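Local structure of teichoic acid biosynthesis protein F (Staphylococcus epidermidis, 3L7I) at residues 534-548 against 612-624. The protein probably takes part in teichoic acid biosynthesis and has a glycerophosphotransferase-family region of the GT-B clan. Sequence-based numbering, arbitrary orientation.
Sequences LPSDKKVIMYAPTWR and LFLISDCLITDYS. With SO4 (sulfate ion), chain G.
Strands 539-543 and 618-621 pair in parallel, their axes 24° apart, with Met-542 N bonded to Cys-618 O, Ile-620 N to Met-542 O and Ala-544 N to Ile-620 O. Near the start of strand 539-543, Asp-617 holds Val-540 twice: OD2 accepts Val-540 N at 2.7 Å through its anti lone pair, while Asp-617 N donates to Val-540 O. Along one face, Ile-541 meets Cys-618 SG through CG1 and Ile-620 CD1 through CG2, each at 3.6 Å, and Ile-620 CG2 lies against Tyr-543 CD1. On the other, Met-542, bent at chi2 and chi3 (-17°), crosses Phe-613, a Met-aromatic contact with SD 5.4 Å from the ring centroid. Past the strands, Asp-622 binds both segments: OD2 accepts Thr-546 OG1 (2.7 Å) and Thr-546 N on its syn side and Tyr-623 N on its anti side, three donors that should fix the carboxylate's rotation. Its OD1 takes Arg-548 NH2 at 2.6 Å from above the carboxylate plane, a salt bridge, and a water links OD1 to Tyr-543 OH. Arg-548 also pairs with Asp-643. The pair is central in the six-stranded parallel sheet of a Rossmann-like GT-B domain, between strands 577-581 and 637-640, with helix 626-630 packing on Phe-613 and Leu-619.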
loop_
_atom_site.group_PDB
_atom_site.type_symbol
_atom_site.label_atom_id
_atom_site.label_comp_id
_atom_site.label_asym_id
_atom_site.label_seq_id
_atom_site.Cartn_x
_atom_site.Cartn_y
_atom_site.Cartn_z
ATOM N N LEU A 534 -39.191 -37.953 -36.420
ATOM C CA LEU A 534 -38.720 -39.092 -37.175
ATOM C C LEU A 534 -39.876 -39.870 -37.814
ATOM O O LEU A 534 -40.881 -40.155 -37.162
ATOM C CB LEU A 534 -37.906 -40.003 -36.258
ATOM C CG LEU A 534 -36.666 -39.327 -35.676
ATOM C CD1 LEU A 534 -35.922 -40.238 -34.718
ATOM C CD2 LEU A 534 -35.771 -38.927 -36.810
ATOM N N PRO A 535 -39.739 -40.196 -39.106
ATOM C CA PRO A 535 -40.575 -41.170 -39.812
ATOM C C PRO A 535 -40.908 -42.400 -38.959
ATOM O O PRO A 535 -40.141 -42.761 -38.069
ATOM C CB PRO A 535 -39.685 -41.572 -40.982
ATOM C CG PRO A 535 -38.938 -40.309 -41.298
ATOM C CD PRO A 535 -38.788 -39.533 -40.012
ATOM N N SER A 536 -42.029 -43.050 -39.255
ATOM C CA SER A 536 -42.580 -44.078 -38.373
ATOM C C SER A 536 -42.128 -45.501 -38.699
ATOM O O SER A 536 -41.890 -46.301 -37.799
ATOM C CB SER A 536 -44.117 -44.017 -38.366
ATOM O OG SER A 536 -44.584 -42.711 -38.067
ATOM N N ASP A 537 -42.023 -45.821 -39.982
ATOM C CA ASP A 537 -41.707 -47.182 -40.402
ATOM C C ASP A 537 -40.208 -47.459 -40.377
ATOM O O ASP A 537 -39.771 -48.607 -40.483
ATOM C CB ASP A 537 -42.221 -47.400 -41.819
ATOM C CG ASP A 537 -41.679 -46.365 -42.799
ATOM O OD1 ASP A 537 -41.891 -45.147 -42.563
ATOM O OD2 ASP A 537 -41.041 -46.772 -43.802
ATOM N N LYS A 538 -39.427 -46.393 -40.230
ATOM C CA LYS A 538 -38.000 -46.425 -40.497
ATOM C C LYS A 538 -37.155 -46.695 -39.242
ATOM O O LYS A 538 -37.446 -46.199 -38.155
ATOM C CB LYS A 538 -37.595 -45.133 -41.238
ATOM C CG LYS A 538 -37.618 -45.267 -42.788
ATOM C CD LYS A 538 -38.451 -44.181 -43.537
ATOM C CE LYS A 538 -37.859 -43.775 -44.915
ATOM N NZ LYS A 538 -36.585 -42.900 -44.796
ATOM N N LYS A 539 -36.139 -47.532 -39.408
ATOM C CA LYS A 539 -35.203 -47.835 -38.342
ATOM C C LYS A 539 -34.121 -46.755 -38.278
ATOM O O LYS A 539 -34.047 -45.875 -39.138
ATOM C CB LYS A 539 -34.594 -49.224 -38.530
ATOM C CG LYS A 539 -35.530 -50.369 -38.111
ATOM C CD LYS A 539 -34.792 -51.707 -37.928
ATOM C CE LYS A 539 -34.405 -52.336 -39.277
ATOM N NZ LYS A 539 -33.295 -53.342 -39.154
ATOM N N VAL A 540 -33.276 -46.806 -37.262
ATOM C CA VAL A 540 -32.496 -45.620 -36.929
ATOM C C VAL A 540 -31.003 -45.862 -36.701
ATOM O O VAL A 540 -30.610 -46.513 -35.727
ATOM C CB VAL A 540 -33.087 -44.936 -35.688
ATOM C CG1 VAL A 540 -32.147 -43.855 -35.166
ATOM C CG2 VAL A 540 -34.449 -44.380 -36.006
ATOM N N ILE A 541 -30.181 -45.318 -37.598
ATOM C CA ILE A 541 -28.731 -45.340 -37.422
ATOM C C ILE A 541 -28.269 -44.032 -36.754
ATOM O O ILE A 541 -28.772 -42.937 -37.078
ATOM C CB ILE A 541 -28.013 -45.530 -38.786
ATOM C CG1 ILE A 541 -28.326 -46.895 -39.376
ATOM C CG2 ILE A 541 -26.526 -45.437 -38.644
ATOM C CD1 ILE A 541 -28.082 -46.953 -40.861
ATOM N N MET A 542 -27.342 -44.148 -35.804
ATOM C CA MET A 542 -26.691 -42.967 -35.228
ATOM C C MET A 542 -25.219 -42.931 -35.570
ATOM O O MET A 542 -24.533 -43.942 -35.482
ATOM C CB MET A 542 -26.834 -42.907 -33.714
ATOM C CG MET A 542 -27.027 -41.482 -33.225
ATOM S SD MET A 542 -26.294 -41.114 -31.624
ATOM C CE MET A 542 -26.049 -42.767 -31.012
ATOM N N TYR A 543 -24.726 -41.758 -35.932
ATOM C CA TYR A 543 -23.339 -41.640 -36.356
ATOM C C TYR A 543 -22.645 -40.594 -35.514
ATOM O O TYR A 543 -23.037 -39.440 -35.518
ATOM C CB TYR A 543 -23.291 -41.248 -37.825
ATOM C CG TYR A 543 -21.911 -41.088 -38.379
ATOM C CD1 TYR A 543 -20.877 -41.923 -37.989
ATOM C CD2 TYR A 543 -21.640 -40.114 -39.317
ATOM C CE1 TYR A 543 -19.599 -41.771 -38.512
ATOM C CE2 TYR A 543 -20.387 -39.960 -39.843
ATOM C CZ TYR A 543 -19.366 -40.785 -39.444
ATOM O OH TYR A 543 -18.115 -40.599 -40.001
ATOM N N ALA A 544 -21.609 -40.965 -34.785
ATOM C CA ALA A 544 -20.996 -39.987 -33.894
ATOM C C ALA A 544 -19.484 -40.108 -33.881
ATOM O O ALA A 544 -18.908 -40.776 -33.025
ATOM C CB ALA A 544 -21.555 -40.144 -32.507
ATOM N N PRO A 545 -18.835 -39.446 -34.836
ATOM C CA PRO A 545 -17.392 -39.488 -35.048
ATOM C C PRO A 545 -16.701 -38.488 -34.149
ATOM O O PRO A 545 -17.227 -37.390 -33.949
ATOM C CB PRO A 545 -17.245 -39.001 -36.493
ATOM C CG PRO A 545 -18.625 -38.545 -36.939
ATOM C CD PRO A 545 -19.503 -38.510 -35.753
ATOM N N THR A 546 -15.525 -38.815 -33.635
ATOM C CA THR A 546 -14.793 -37.793 -32.885
ATOM C C THR A 546 -14.283 -36.669 -33.776
ATOM O O THR A 546 -14.150 -36.827 -34.992
ATOM C CB THR A 546 -13.577 -38.349 -32.146
ATOM O OG1 THR A 546 -12.926 -39.310 -32.982
ATOM C CG2 THR A 546 -14.003 -38.969 -30.830
ATOM N N TRP A 547 -13.964 -35.549 -33.129
ATOM C CA TRP A 547 -13.456 -34.366 -33.800
ATOM C C TRP A 547 -12.036 -34.603 -34.272
ATOM O O TRP A 547 -11.295 -35.378 -33.665
ATOM C CB TRP A 547 -13.529 -33.153 -32.873
ATOM C CG TRP A 547 -12.667 -32.032 -33.318
ATOM C CD1 TRP A 547 -11.337 -31.887 -33.076
ATOM C CD2 TRP A 547 -13.055 -30.908 -34.098
ATOM N NE1 TRP A 547 -10.872 -30.742 -33.652
ATOM C CE2 TRP A 547 -11.910 -30.116 -34.292
ATOM C CE3 TRP A 547 -14.259 -30.491 -34.664
ATOM C CZ2 TRP A 547 -11.926 -28.929 -35.012
ATOM C CZ3 TRP A 547 -14.278 -29.310 -35.384
ATOM C CH2 TRP A 547 -13.119 -28.542 -35.550
ATOM N N ARG A 548 -11.678 -33.934 -35.365
ATOM C CA ARG A 548 -10.346 -34.023 -35.949
ATOM C C ARG A 548 -9.866 -32.663 -36.467
ATOM O O ARG A 548 -10.443 -32.106 -37.407
ATOM C CB ARG A 548 -10.340 -35.055 -37.082
ATOM C CG ARG A 548 -10.312 -36.484 -36.588
ATOM C CD ARG A 548 -10.721 -37.446 -37.663
ATOM N NE ARG A 548 -12.113 -37.865 -37.534
ATOM C CZ ARG A 548 -12.512 -39.119 -37.317
ATOM N NH1 ARG A 548 -11.625 -40.093 -37.208
ATOM N NH2 ARG A 548 -13.806 -39.397 -37.216
ATOM N N LEU A 612 -30.775 -40.481 -27.255
ATOM C CA LEU A 612 -30.450 -40.788 -28.638
ATOM C C LEU A 612 -30.023 -42.268 -28.788
ATOM O O LEU A 612 -30.380 -42.934 -29.773
ATOM C CB LEU A 612 -29.419 -39.813 -29.204
ATOM C CG LEU A 612 -29.938 -38.384 -29.401
ATOM C CD1 LEU A 612 -28.840 -37.425 -29.891
ATOM C CD2 LEU A 612 -31.116 -38.386 -30.347
ATOM N N PHE A 613 -29.298 -42.808 -27.810
ATOM C CA PHE A 613 -28.945 -44.227 -27.897
ATOM C C PHE A 613 -30.194 -45.088 -27.867
ATOM O O PHE A 613 -30.351 -45.990 -28.690
ATOM C CB PHE A 613 -27.994 -44.676 -26.776
ATOM C CG PHE A 613 -26.653 -44.023 -26.819
ATOM C CD1 PHE A 613 -26.042 -43.744 -28.027
ATOM C CD2 PHE A 613 -25.999 -43.697 -25.652
ATOM C CE1 PHE A 613 -24.813 -43.132 -28.069
ATOM C CE2 PHE A 613 -24.768 -43.092 -25.691
ATOM C CZ PHE A 613 -24.172 -42.811 -26.900
ATOM N N LEU A 614 -31.071 -44.813 -26.902
ATOM C CA LEU A 614 -32.271 -45.622 -26.680
ATOM C C LEU A 614 -33.042 -45.856 -27.972
ATOM O O LEU A 614 -33.498 -46.956 -28.241
ATOM C CB LEU A 614 -33.190 -44.963 -25.660
ATOM C CG LEU A 614 -32.886 -45.247 -24.193
ATOM C CD1 LEU A 614 -34.081 -44.866 -23.349
ATOM C CD2 LEU A 614 -32.546 -46.716 -23.985
ATOM N N ILE A 615 -33.178 -44.821 -28.789
ATOM C CA ILE A 615 -33.910 -44.990 -30.028
ATOM C C ILE A 615 -33.035 -45.429 -31.219
ATOM O O ILE A 615 -33.508 -45.436 -32.349
ATOM C CB ILE A 615 -34.719 -43.721 -30.394
ATOM C CG1 ILE A 615 -33.774 -42.589 -30.801
ATOM C CG2 ILE A 615 -35.675 -43.332 -29.260
ATOM C CD1 ILE A 615 -34.479 -41.360 -31.370
ATOM N N SER A 616 -31.786 -45.822 -30.979
ATOM C CA SER A 616 -30.894 -46.180 -32.089
ATOM C C SER A 616 -30.745 -47.679 -32.285
ATOM O O SER A 616 -30.383 -48.394 -31.343
ATOM C CB SER A 616 -29.502 -45.597 -31.888
ATOM O OG SER A 616 -29.496 -44.190 -31.987
ATOM N N ASP A 617 -30.991 -48.139 -33.512
ATOM C CA ASP A 617 -30.857 -49.550 -33.861
ATOM C C ASP A 617 -29.406 -49.977 -34.018
ATOM O O ASP A 617 -29.097 -51.156 -33.918
ATOM C CB ASP A 617 -31.647 -49.868 -35.122
ATOM C CG ASP A 617 -33.146 -49.716 -34.915
ATOM O OD1 ASP A 617 -33.764 -50.593 -34.244
ATOM O OD2 ASP A 617 -33.707 -48.712 -35.416
ATOM N N CYS A 618 -28.522 -49.020 -34.272
ATOM C CA CYS A 618 -27.091 -49.276 -34.226
ATOM C C CYS A 618 -26.347 -47.964 -34.055
ATOM O O CYS A 618 -26.931 -46.895 -34.224
ATOM C CB CYS A 618 -26.602 -49.999 -35.481
ATOM S SG CYS A 618 -26.721 -49.050 -37.030
ATOM N N LEU A 619 -25.061 -48.061 -33.719
ATOM C CA LEU A 619 -24.175 -46.914 -33.540
ATOM C C LEU A 619 -23.054 -46.961 -34.575
ATOM O O LEU A 619 -22.443 -48.011 -34.794
ATOM C CB LEU A 619 -23.556 -46.949 -32.146
ATOM C CG LEU A 619 -23.368 -45.559 -31.525
ATOM C CD1 LEU A 619 -22.408 -45.578 -30.351
ATOM C CD2 LEU A 619 -22.923 -44.566 -32.571
ATOM N N ILE A 620 -22.761 -45.845 -35.228
ATOM C CA ILE A 620 -21.531 -45.798 -36.008
ATOM C C ILE A 620 -20.647 -44.763 -35.361
ATOM O O ILE A 620 -21.067 -43.618 -35.134
ATOM C CB ILE A 620 -21.756 -45.424 -37.477
ATOM C CG1 ILE A 620 -22.811 -46.330 -38.095
ATOM C CG2 ILE A 620 -20.452 -45.519 -38.261
ATOM C CD1 ILE A 620 -23.044 -46.028 -39.546
ATOM N N THR A 621 -19.423 -45.166 -35.048
ATOM C CA THR A 621 -18.494 -44.262 -34.405
ATOM C C THR A 621 -17.065 -44.598 -34.859
ATOM O O THR A 621 -16.889 -45.333 -35.834
ATOM C CB THR A 621 -18.672 -44.335 -32.898
ATOM O OG1 THR A 621 -17.925 -43.284 -32.293
ATOM C CG2 THR A 621 -18.206 -45.688 -32.364
ATOM N N ASP A 622 -16.050 -44.037 -34.202
ATOM C CA ASP A 622 -14.674 -44.417 -34.509
ATOM C C ASP A 622 -13.800 -44.587 -33.276
ATOM O O ASP A 622 -13.546 -45.717 -32.869
ATOM C CB ASP A 622 -14.030 -43.460 -35.509
ATOM C CG ASP A 622 -14.324 -42.027 -35.205
ATOM O OD1 ASP A 622 -15.014 -41.396 -36.017
ATOM O OD2 ASP A 622 -13.876 -41.518 -34.154
ATOM N N TYR A 623 -13.335 -43.476 -32.696
ATOM C CA TYR A 623 -12.541 -43.503 -31.471
ATOM C C TYR A 623 -13.268 -42.720 -30.399
ATOM O O TYR A 623 -12.961 -41.565 -30.146
ATOM C CB TYR A 623 -11.173 -42.856 -31.708
ATOM C CG TYR A 623 -10.682 -43.082 -33.093
ATOM C CD1 TYR A 623 -10.583 -42.027 -33.991
ATOM C CD2 TYR A 623 -10.365 -44.374 -33.532
ATOM C CE1 TYR A 623 -10.156 -42.247 -35.290
ATOM C CE2 TYR A 623 -9.943 -44.607 -34.824
ATOM C CZ TYR A 623 -9.836 -43.544 -35.706
ATOM O OH TYR A 623 -9.410 -43.769 -37.000
ATOM N N SER A 624 -14.236 -43.323 -29.742
ATOM C CA SER A 624 -14.989 -42.546 -28.786
ATOM C C SER A 624 -15.414 -43.390 -27.623
ATOM O O SER A 624 -15.776 -44.555 -27.780
ATOM C CB SER A 624 -16.212 -41.929 -29.451
ATOM O OG SER A 624 -16.981 -41.225 -28.498
HETATM S S SO4 G . -13.812 -39.344 -26.456
HETATM O O1 SO4 G . -14.230 -38.220 -27.304
HETATM O O2 SO4 G . -12.695 -40.045 -27.095
HETATM O O3 SO4 G . -13.383 -38.859 -25.144
HETATM O O4 SO4 G . -14.940 -40.259 -26.281
HETATM O O HOH W 1 -16.244 -41.955 -38.489
#